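Long-range contacts in alpha-glucosidase ([Eubacterium] rectale, PDB 6PNR), which probably cleaves the alpha-glycosidic bond of sulfoquinovosides, the sulfonated sugars of sulfolipids, as a retaining glycoside hydrolase of family GH31: residues A[489-494]-A[520-525]; A[461-466]-A[504-509]; A[241-246]-A[266-271]. All coordinates share one frame; numbering follows the deposited sequence.

From the N terminus, interaction 3 comes first: 241-246 and 266-271 pair as neighbouring strands and close a loop over helix 250-262. It is complete before the other two begin. Interactions 2 and 1 then cross, since their segments alternate along the chain: 461-466, 489-494, 504-509, 520-525. Interaction 1 closes the loop that contains helix 504-514, and interaction 2 ties the start of that helix back to 461-466. Segment 520-525 sits between 489-494 and strand 242-245, where Thr522 meets Gly245 and Arg521 lies against Trp271. Interactions 1 and 3 thus join the late and early parts of the barrel, while interaction 2 adds the 461-466 loop without touching interaction 3.

Interaction 1: residues A[489-494]-A[520-525]; sequences SDIGGY and MRTHEG. With 9VH ([(3~{S},4~{R},5~{R})-4,5-bis(oxidanyl)piperidin-3-yl]methanesulfonic acid), chain C.
A buried contact between two short, roughly co-directional barrel segments pairs Asp490 with Arg521 and Tyr494 with His523 at the inhibitor pocket, across the beta-alpha-beta unit that contains helix 504-514. The backbones are linked directly by Ile491 N to Arg521 O at 3.0 Å, and through two waters. One joins Ser489 O to Arg521 N; the other donates to Ile491 O and His523 O.

The polar centre is a salt bridge in which Arg521 grips Asp490 end-on: NH1 and NH2 both reach the single oxygen OD1, NH2 at 2.8 Å. OD1 lies near the guanidinium plane, while the carboxylate is turned 80° from it. Trp455 and Trp271 add cation-pi contacts to Arg521.

The same OD1 sits at the edge of the His523 ring, 3.4 Å from CD2. One face of that imidazole receives the edge of Tyr494, whose CD1 is 3.3 Å from NE2, in an offset edge-to-face pair with planes at 60°. With CG anti to its backbone N (chi1 -163°), His523 sends NE2 to the inhibitor, 3.0 Å from each of O4 and O5 of 9VH, while Tyr494 lays a ring face against C5.

Arg521 thus fixes a second-shell carboxylate beside the CD2 edge, and Asp490 and Tyr494 together are likely to hold the imidazole's orientation while NE2 meets both hydroxyls.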
loop_
_atom_site.group_PDB
_atom_site.type_symbol
_atom_site.label_atom_id
_atom_site.label_comp_id
_atom_site.label_asym_id
_atom_site.label_seq_id
_atom_site.Cartn_x
_atom_site.Cartn_y
_atom_site.Cartn_z
ATOM N N SER A 489 -27.944 -10.053 7.246
ATOM C CA SER A 489 -26.901 -10.450 6.302
ATOM C C SER A 489 -27.395 -11.592 5.425
ATOM O O SER A 489 -28.398 -12.248 5.738
ATOM C CB SER A 489 -25.608 -10.870 7.030
ATOM O OG SER A 489 -25.877 -11.915 7.962
ATOM N N ASP A 490 -26.680 -11.806 4.306
ATOM C CA ASP A 490 -26.849 -13.015 3.490
ATOM C C ASP A 490 -26.472 -14.244 4.307
ATOM O O ASP A 490 -25.305 -14.401 4.679
ATOM C CB ASP A 490 -25.934 -12.974 2.251
ATOM C CG ASP A 490 -26.157 -11.766 1.355
ATOM O OD1 ASP A 490 -27.317 -11.369 1.159
ATOM O OD2 ASP A 490 -25.148 -11.247 0.808
ATOM N N ILE A 491 -27.426 -15.143 4.545
ATOM C CA ILE A 491 -27.114 -16.347 5.313
ATOM C C ILE A 491 -26.211 -17.241 4.464
ATOM O O ILE A 491 -26.644 -17.797 3.452
ATOM C CB ILE A 491 -28.374 -17.093 5.749
ATOM C CG1 ILE A 491 -29.125 -16.257 6.798
ATOM C CG2 ILE A 491 -27.993 -18.473 6.293
ATOM C CD1 ILE A 491 -30.495 -16.795 7.143
ATOM N N GLY A 492 -24.949 -17.365 4.865
ATOM C CA GLY A 492 -23.969 -18.087 4.075
ATOM C C GLY A 492 -23.031 -17.229 3.265
ATOM O O GLY A 492 -22.141 -17.780 2.596
ATOM N N GLY A 493 -23.198 -15.905 3.281
ATOM C CA GLY A 493 -22.301 -15.033 2.546
ATOM C C GLY A 493 -22.669 -14.974 1.075
ATOM O O GLY A 493 -23.642 -15.579 0.610
ATOM N N TYR A 494 -21.855 -14.235 0.327
ATOM C CA TYR A 494 -22.138 -14.002 -1.081
ATOM C C TYR A 494 -20.963 -14.383 -1.977
ATOM O O TYR A 494 -21.143 -15.170 -2.905
ATOM C CB TYR A 494 -22.518 -12.540 -1.338
ATOM C CG TYR A 494 -22.720 -12.251 -2.821
ATOM C CD1 TYR A 494 -23.911 -12.597 -3.463
ATOM C CD2 TYR A 494 -21.716 -11.641 -3.578
ATOM C CE1 TYR A 494 -24.097 -12.341 -4.818
ATOM C CE2 TYR A 494 -21.896 -11.364 -4.931
ATOM C CZ TYR A 494 -23.086 -11.732 -5.547
ATOM O OH TYR A 494 -23.263 -11.485 -6.889
ATOM N N MET A 520 -34.443 -12.986 8.383
ATOM C CA MET A 520 -33.687 -14.156 7.923
ATOM C C MET A 520 -33.809 -14.314 6.405
ATOM O O MET A 520 -34.901 -14.610 5.899
ATOM C CB MET A 520 -34.182 -15.440 8.596
ATOM C CG MET A 520 -33.836 -15.579 10.066
ATOM S SD MET A 520 -34.194 -17.231 10.702
ATOM C CE MET A 520 -32.757 -18.176 10.120
ATOM N N ARG A 521 -32.687 -14.170 5.687
ATOM C CA ARG A 521 -32.688 -14.254 4.229
ATOM C C ARG A 521 -31.469 -15.024 3.721
ATOM O O ARG A 521 -30.341 -14.755 4.146
ATOM C CB ARG A 521 -32.724 -12.848 3.605
ATOM C CG ARG A 521 -32.774 -12.844 2.076
ATOM C CD ARG A 521 -32.765 -11.401 1.525
ATOM N NE ARG A 521 -31.666 -10.594 2.075
ATOM C CZ ARG A 521 -30.395 -10.728 1.709
ATOM N NH1 ARG A 521 -30.065 -11.642 0.802
ATOM N NH2 ARG A 521 -29.450 -9.952 2.241
ATOM N N THR A 522 -31.694 -15.979 2.807
ATOM C CA THR A 522 -30.603 -16.724 2.190
ATOM C C THR A 522 -30.232 -16.073 0.857
ATOM O O THR A 522 -30.876 -15.134 0.383
ATOM C CB THR A 522 -30.968 -18.209 1.986
ATOM O OG1 THR A 522 -31.968 -18.332 0.965
ATOM C CG2 THR A 522 -31.464 -18.852 3.277
ATOM N N HIS A 523 -29.175 -16.585 0.233
ATOM C CA HIS A 523 -28.707 -16.014 -1.025
ATOM C C HIS A 523 -27.931 -17.096 -1.753
ATOM O O HIS A 523 -27.085 -17.753 -1.144
ATOM C CB HIS A 523 -27.821 -14.781 -0.755
ATOM C CG HIS A 523 -27.606 -13.888 -1.940
ATOM N ND1 HIS A 523 -27.567 -14.357 -3.238
ATOM C CD2 HIS A 523 -27.382 -12.551 -2.016
ATOM C CE1 HIS A 523 -27.349 -13.345 -4.063
ATOM N NE2 HIS A 523 -27.231 -12.238 -3.348
ATOM N N GLU A 524 -28.220 -17.293 -3.040
ATOM C CA GLU A 524 -27.451 -18.293 -3.781
ATOM C C GLU A 524 -25.997 -17.865 -3.992
ATOM O O GLU A 524 -25.134 -18.727 -4.212
ATOM C CB GLU A 524 -28.136 -18.609 -5.125
ATOM C CG GLU A 524 -29.398 -19.462 -4.964
ATOM C CD GLU A 524 -30.030 -19.891 -6.281
ATOM O OE1 GLU A 524 -29.610 -19.385 -7.336
ATOM O OE2 GLU A 524 -30.953 -20.747 -6.253
ATOM N N GLY A 525 -25.691 -16.563 -3.893
ATOM C CA GLY A 525 -24.340 -16.100 -4.144
ATOM C C GLY A 525 -24.062 -15.922 -5.629
ATOM O O GLY A 525 -24.918 -16.132 -6.482
HETATM O O1 9VH C . -24.843 -9.760 -9.752
HETATM S S1 9VH C . -25.629 -8.541 -9.669
HETATM O O2 9VH C . -24.761 -7.394 -9.558
HETATM O O3 9VH C . -26.593 -8.466 -10.739
HETATM C C1 9VH C . -26.534 -8.693 -8.154
HETATM C C2 9VH C . -25.666 -8.699 -6.889
HETATM C C3 9VH C . -25.186 -7.278 -6.640
HETATM N N1 9VH C . -24.589 -6.988 -5.337
HETATM C C4 9VH C . -25.423 -7.451 -4.228
HETATM C C5 9VH C . -25.717 -8.935 -4.379
HETATM O O4 9VH C . -26.522 -9.343 -3.276
HETATM C C6 9VH C . -26.461 -9.192 -5.682
HETATM O O5 9VH C . -26.752 -10.580 -5.824
HETATM O O HOH W 1 -30.649 -13.002 7.336
HETATM O O HOH W 2 -27.503 -19.104 1.043
#

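Interaction 2: residues A[461-466]-A[504-509]; sequences VDFTIH and KELFLR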
loop_
_atom_site.group_PDB
_atom_site.type_symbol
_atom_site.label_atom_id
_atom_site.label_comp_id
_atom_site.label_asym_id
_atom_site.label_seq_id
_atom_site.Cartn_x
_atom_site.Cartn_y
_atom_site.Cartn_z
ATOM N N VAL A 461 -17.715 -16.061 1.259
ATOM C CA VAL A 461 -18.345 -17.261 1.792
ATOM C C VAL A 461 -17.361 -18.006 2.697
ATOM O O VAL A 461 -17.037 -19.171 2.451
ATOM C CB VAL A 461 -18.867 -18.156 0.649
ATOM C CG1 VAL A 461 -20.066 -17.502 -0.018
ATOM C CG2 VAL A 461 -17.758 -18.431 -0.414
ATOM N N ASP A 462 -16.925 -17.375 3.792
ATOM C CA ASP A 462 -15.969 -18.034 4.672
ATOM C C ASP A 462 -16.097 -17.501 6.097
ATOM O O ASP A 462 -16.968 -16.677 6.410
ATOM C CB ASP A 462 -14.529 -17.884 4.138
ATOM C CG ASP A 462 -14.096 -16.437 3.983
ATOM O OD1 ASP A 462 -14.437 -15.609 4.864
ATOM O OD2 ASP A 462 -13.372 -16.131 2.991
ATOM N N PHE A 463 -15.225 -18.019 6.968
ATOM C CA PHE A 463 -15.163 -17.683 8.388
ATOM C C PHE A 463 -14.050 -16.687 8.684
ATOM O O PHE A 463 -13.547 -16.651 9.814
ATOM C CB PHE A 463 -14.913 -18.934 9.244
ATOM C CG PHE A 463 -16.090 -19.883 9.385
ATOM C CD1 PHE A 463 -17.159 -19.576 10.204
ATOM C CD2 PHE A 463 -16.072 -21.123 8.762
ATOM C CE1 PHE A 463 -18.219 -20.460 10.347
ATOM C CE2 PHE A 463 -17.119 -22.017 8.915
ATOM C CZ PHE A 463 -18.188 -21.692 9.704
ATOM N N THR A 464 -13.604 -15.925 7.691
ATOM C CA THR A 464 -12.494 -15.029 7.956
ATOM C C THR A 464 -12.972 -13.841 8.783
ATOM O O THR A 464 -14.171 -13.529 8.850
ATOM C CB THR A 464 -11.844 -14.530 6.663
ATOM O OG1 THR A 464 -12.792 -13.756 5.907
ATOM C CG2 THR A 464 -11.325 -15.695 5.830
ATOM N N ILE A 465 -12.010 -13.179 9.432
ATOM C CA ILE A 465 -12.346 -12.077 10.331
ATOM C C ILE A 465 -12.789 -10.853 9.534
ATOM O O ILE A 465 -13.801 -10.215 9.847
ATOM C CB ILE A 465 -11.149 -11.736 11.239
ATOM C CG1 ILE A 465 -10.962 -12.799 12.325
ATOM C CG2 ILE A 465 -11.342 -10.362 11.867
ATOM C CD1 ILE A 465 -12.185 -13.003 13.191
ATOM N N HIS A 466 -12.031 -10.500 8.504
ATOM C CA HIS A 466 -12.247 -9.243 7.813
ATOM C C HIS A 466 -13.233 -9.336 6.658
ATOM O O HIS A 466 -13.670 -8.290 6.168
ATOM C CB HIS A 466 -10.909 -8.682 7.314
ATOM C CG HIS A 466 -9.997 -8.264 8.423
ATOM N ND1 HIS A 466 -10.253 -7.169 9.221
ATOM C CD2 HIS A 466 -8.840 -8.801 8.881
ATOM C CE1 HIS A 466 -9.288 -7.043 10.116
ATOM N NE2 HIS A 466 -8.423 -8.026 9.937
ATOM N N LYS A 504 -21.327 -26.327 3.907
ATOM C CA LYS A 504 -22.497 -26.585 4.740
ATOM C C LYS A 504 -22.330 -25.991 6.131
ATOM O O LYS A 504 -23.240 -25.332 6.656
ATOM C CB LYS A 504 -22.744 -28.095 4.839
ATOM C CG LYS A 504 -23.781 -28.505 5.898
ATOM C CD LYS A 504 -23.950 -30.044 5.920
ATOM C CE LYS A 504 -24.847 -30.500 7.063
ATOM N NZ LYS A 504 -25.336 -31.909 6.864
ATOM N N GLU A 505 -21.172 -26.223 6.754
ATOM C CA GLU A 505 -20.977 -25.744 8.117
ATOM C C GLU A 505 -21.096 -24.225 8.180
ATOM O O GLU A 505 -21.686 -23.674 9.121
ATOM C CB GLU A 505 -19.610 -26.201 8.644
ATOM C CG GLU A 505 -19.342 -25.794 10.102
ATOM C CD GLU A 505 -17.871 -25.876 10.483
ATOM O OE1 GLU A 505 -17.028 -26.010 9.570
ATOM O OE2 GLU A 505 -17.556 -25.780 11.690
ATOM N N LEU A 506 -20.537 -23.535 7.188
ATOM C CA LEU A 506 -20.640 -22.076 7.141
ATOM C C LEU A 506 -22.089 -21.623 7.028
ATOM O O LEU A 506 -22.515 -20.696 7.725
ATOM C CB LEU A 506 -19.833 -21.523 5.971
ATOM C CG LEU A 506 -20.055 -20.005 5.912
ATOM C CD1 LEU A 506 -19.336 -19.314 7.083
ATOM C CD2 LEU A 506 -19.663 -19.449 4.596
ATOM N N PHE A 507 -22.858 -22.244 6.133
ATOM C CA PHE A 507 -24.254 -21.854 6.009
ATOM C C PHE A 507 -24.976 -22.021 7.335
ATOM O O PHE A 507 -25.744 -21.139 7.746
ATOM C CB PHE A 507 -24.960 -22.661 4.911
ATOM C CG PHE A 507 -26.435 -22.366 4.817
ATOM C CD1 PHE A 507 -27.345 -23.013 5.653
ATOM C CD2 PHE A 507 -26.909 -21.414 3.932
ATOM C CE1 PHE A 507 -28.705 -22.716 5.603
ATOM C CE2 PHE A 507 -28.267 -21.112 3.872
ATOM C CZ PHE A 507 -29.164 -21.768 4.711
ATOM N N LEU A 508 -24.742 -23.146 8.021
ATOM C CA LEU A 508 -25.474 -23.422 9.252
ATOM C C LEU A 508 -25.047 -22.493 10.387
ATOM O O LEU A 508 -25.897 -22.018 11.149
ATOM C CB LEU A 508 -25.296 -24.887 9.650
ATOM C CG LEU A 508 -26.043 -25.857 8.728
ATOM C CD1 LEU A 508 -25.622 -27.285 9.024
ATOM C CD2 LEU A 508 -27.550 -25.681 8.881
ATOM N N ARG A 509 -23.741 -22.234 10.530
ATOM C CA ARG A 509 -23.286 -21.262 11.525
ATOM C C ARG A 509 -23.854 -19.876 11.243
ATOM O O ARG A 509 -24.169 -19.131 12.177
ATOM C CB ARG A 509 -21.754 -21.187 11.567
ATOM C CG ARG A 509 -21.072 -22.348 12.287
ATOM C CD ARG A 509 -21.502 -22.431 13.764
ATOM N NE ARG A 509 -20.701 -23.443 14.449
ATOM C CZ ARG A 509 -20.983 -23.979 15.633
ATOM N NH1 ARG A 509 -22.068 -23.610 16.303
ATOM N NH2 ARG A 509 -20.166 -24.896 16.144
#
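Leu506 lays its CD1 methyl over the centre of the Phe463 ring, a CH-pi contact with the carbon 3.6 Å from the centroid and only 10° off the ring normal. This is loop-on-helix packing in the family 31 barrel: 461-466 belongs to the irregular chain between helices 447-450 and 469-481, and Leu506 stands in the first turns of helix 504-514.

Leucine and phenylalanine run antiparallel past one another, and the ring extends beyond the methyl to the helix backbone, its CZ 3.6 Å from Leu506 CA. Phe463 has CG beside its backbone N and anti to the carbonyl carbon (chi1 -73°), which carries the ring to the helix although its CB does not point straight there. At the ring edge, near its plane, Arg509 CB lies 3.8 Å from CE1. Beyond that aliphatic base the arginine leads away, and its guanidinium meets Glu512 and Ala639. An alanine in place of Phe463 would probably leave a gap between loop and helix, with Leu506 CD1 and the aliphatic part of Arg509 deprived of the ring they pack on.

The other branch of the leucine turns to the backbone of the loop, CD2 lying 3.3 Å from Val461 C and also close to Asp462 N. Leu506 thus splits its two methyls between the ring and the main chain.

The loop is braced from within by an Asx turn. Asp462 OD2 goes to Asn500, whereas OD1 accepts two bonds from the same face of the carboxylate plane: Thr464 N at 3.0 Å and Thr464 OG1 at 2.7 Å.

Interaction 3: residues A[241-246]-A[266-271]; sequences GLIIGV and KVAGIW
Ile243 and Trp271 meet on one face of a pair of parallel strands, where Ile243 CG2 touches Trp271 CB at 3.7 Å and the two side chains run roughly perpendicular to each other. Ile243 CD1 turns back to Ala268 CB at 3.8 Å, close to Gly269 N. Beside the indole, Gly245 CA lies 3.6 Å from Trp271 CE3; a side chain on Gly245 would run into that ring.

On the other face CG1 of Ile244, set between its backbone N and carbonyl carbon (chi1 55°), lies alongside CG1 of Ile270. Just past the strand, Val246 CG2 packs on Ile270 CD1 at 3.8 Å.

What sets these side chains in register is the backbone. Leu242 N bonds to Lys266 O, and further on Ile244 N reaches Gly269 O and Trp271 N reaches Ile244 O at 2.8 Å. A beta bulge interrupts the pairing: Leu242 O takes Ala268 N at 2.8 Å, together with a weak bond from Gly269 N, and the register shifts by one as the chain turns its corner at Ala268. At the far end Val246 N bonds to Trp271 O, and a water donates to both Val246 O and Trp271 O.

Further out, helix 250-262 covers Val246 and Val267. The indole is positioned by Trp271 NE1 bonding to Gly317 O, by the guanidinium of Arg521, and by an edge-to-face contact with the ligand-binding His523. The side chain of Trp271 is about 5 Å from the bound 9VH. Two adjacent parallel strands joined by a helix form the beta-alpha-beta unit of a TIM barrel, here with the active site at the C-terminal ends of its strands.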
loop_
_atom_site.group_PDB
_atom_site.type_symbol
_atom_site.label_atom_id
_atom_site.label_comp_id
_atom_site.label_asym_id
_atom_site.label_seq_id
_atom_site.Cartn_x
_atom_site.Cartn_y
_atom_site.Cartn_z
ATOM N N GLY A 241 -41.269 -16.358 9.005
ATOM C CA GLY A 241 -40.254 -17.335 8.661
ATOM C C GLY A 241 -39.176 -16.834 7.714
ATOM O O GLY A 241 -38.817 -15.648 7.706
ATOM N N LEU A 242 -38.644 -17.751 6.914
ATOM C CA LEU A 242 -37.449 -17.480 6.127
ATOM C C LEU A 242 -37.800 -16.768 4.825
ATOM O O LEU A 242 -38.848 -17.021 4.225
ATOM C CB LEU A 242 -36.732 -18.800 5.824
ATOM C CG LEU A 242 -35.375 -18.824 5.132
ATOM C CD1 LEU A 242 -34.335 -18.143 5.998
ATOM C CD2 LEU A 242 -34.972 -20.306 4.853
ATOM N N ILE A 243 -36.914 -15.871 4.397
ATOM C CA ILE A 243 -36.935 -15.298 3.056
ATOM C C ILE A 243 -35.928 -16.094 2.237
ATOM O O ILE A 243 -34.719 -15.969 2.456
ATOM C CB ILE A 243 -36.567 -13.807 3.060
ATOM C CG1 ILE A 243 -37.453 -13.009 4.036
ATOM C CG2 ILE A 243 -36.637 -13.231 1.639
ATOM C CD1 ILE A 243 -38.884 -12.923 3.627
ATOM N N ILE A 244 -36.393 -16.924 1.299
ATOM C CA ILE A 244 -35.484 -17.804 0.564
ATOM C C ILE A 244 -35.028 -17.134 -0.732
ATOM O O ILE A 244 -35.844 -16.649 -1.528
ATOM C CB ILE A 244 -36.126 -19.179 0.292
ATOM C CG1 ILE A 244 -37.456 -19.058 -0.436
ATOM C CG2 ILE A 244 -36.320 -19.929 1.606
ATOM C CD1 ILE A 244 -37.886 -20.358 -1.106
ATOM N N GLY A 245 -33.714 -17.085 -0.928
ATOM C CA GLY A 245 -33.152 -16.496 -2.124
ATOM C C GLY A 245 -32.881 -17.585 -3.139
ATOM O O GLY A 245 -31.954 -18.378 -2.960
ATOM N N VAL A 246 -33.706 -17.658 -4.179
ATOM C CA VAL A 246 -33.602 -18.679 -5.214
ATOM C C VAL A 246 -33.701 -17.981 -6.564
ATOM O O VAL A 246 -34.061 -16.807 -6.657
ATOM C CB VAL A 246 -34.688 -19.772 -5.090
ATOM C CG1 VAL A 246 -34.619 -20.446 -3.727
ATOM C CG2 VAL A 246 -36.081 -19.177 -5.343
ATOM N N LYS A 266 -40.558 -22.998 7.541
ATOM C CA LYS A 266 -41.513 -21.903 7.421
ATOM C C LYS A 266 -40.963 -20.811 6.518
ATOM O O LYS A 266 -39.826 -20.356 6.697
ATOM C CB LYS A 266 -41.836 -21.329 8.800
ATOM C CG LYS A 266 -42.691 -22.241 9.657
ATOM C CD LYS A 266 -42.557 -21.858 11.126
ATOM C CE LYS A 266 -43.665 -22.483 11.956
ATOM N NZ LYS A 266 -43.673 -21.951 13.348
ATOM N N VAL A 267 -41.774 -20.364 5.563
ATOM C CA VAL A 267 -41.332 -19.394 4.563
ATOM C C VAL A 267 -42.189 -18.144 4.695
ATOM O O VAL A 267 -43.418 -18.221 4.605
ATOM C CB VAL A 267 -41.407 -19.970 3.141
ATOM C CG1 VAL A 267 -41.024 -18.925 2.103
ATOM C CG2 VAL A 267 -40.496 -21.204 3.030
ATOM N N ALA A 268 -41.536 -16.998 4.924
ATOM C CA ALA A 268 -42.209 -15.704 4.888
ATOM C C ALA A 268 -42.314 -15.176 3.465
ATOM O O ALA A 268 -43.318 -14.551 3.105
ATOM C CB ALA A 268 -41.460 -14.690 5.765
ATOM N N GLY A 269 -41.293 -15.416 2.640
ATOM C CA GLY A 269 -41.283 -14.882 1.294
ATOM C C GLY A 269 -40.244 -15.565 0.433
ATOM O O GLY A 269 -39.277 -16.154 0.932
ATOM N N ILE A 270 -40.462 -15.483 -0.876
ATOM C CA ILE A 270 -39.497 -15.954 -1.869
ATOM C C ILE A 270 -38.870 -14.724 -2.512
ATOM O O ILE A 270 -39.578 -13.847 -3.020
ATOM C CB ILE A 270 -40.163 -16.878 -2.907
ATOM C CG1 ILE A 270 -39.135 -17.386 -3.918
ATOM C CG2 ILE A 270 -41.329 -16.175 -3.621
ATOM C CD1 ILE A 270 -39.733 -18.279 -4.996
ATOM N N TRP A 271 -37.542 -14.630 -2.444
ATOM C CA TRP A 271 -36.795 -13.499 -2.982
ATOM C C TRP A 271 -36.093 -13.981 -4.246
ATOM O O TRP A 271 -35.128 -14.751 -4.163
ATOM C CB TRP A 271 -35.787 -12.960 -1.957
ATOM C CG TRP A 271 -34.830 -11.986 -2.546
ATOM C CD1 TRP A 271 -35.135 -10.840 -3.227
ATOM C CD2 TRP A 271 -33.404 -12.073 -2.521
ATOM N NE1 TRP A 271 -33.979 -10.207 -3.626
ATOM C CE2 TRP A 271 -32.903 -10.948 -3.208
ATOM C CE3 TRP A 271 -32.500 -13.002 -1.989
ATOM C CZ2 TRP A 271 -31.538 -10.727 -3.384
ATOM C CZ3 TRP A 271 -31.139 -12.777 -2.166
ATOM C CH2 TRP A 271 -30.676 -11.655 -2.859
HETATM O O HOH W 3 -32.701 -14.658 -5.443
#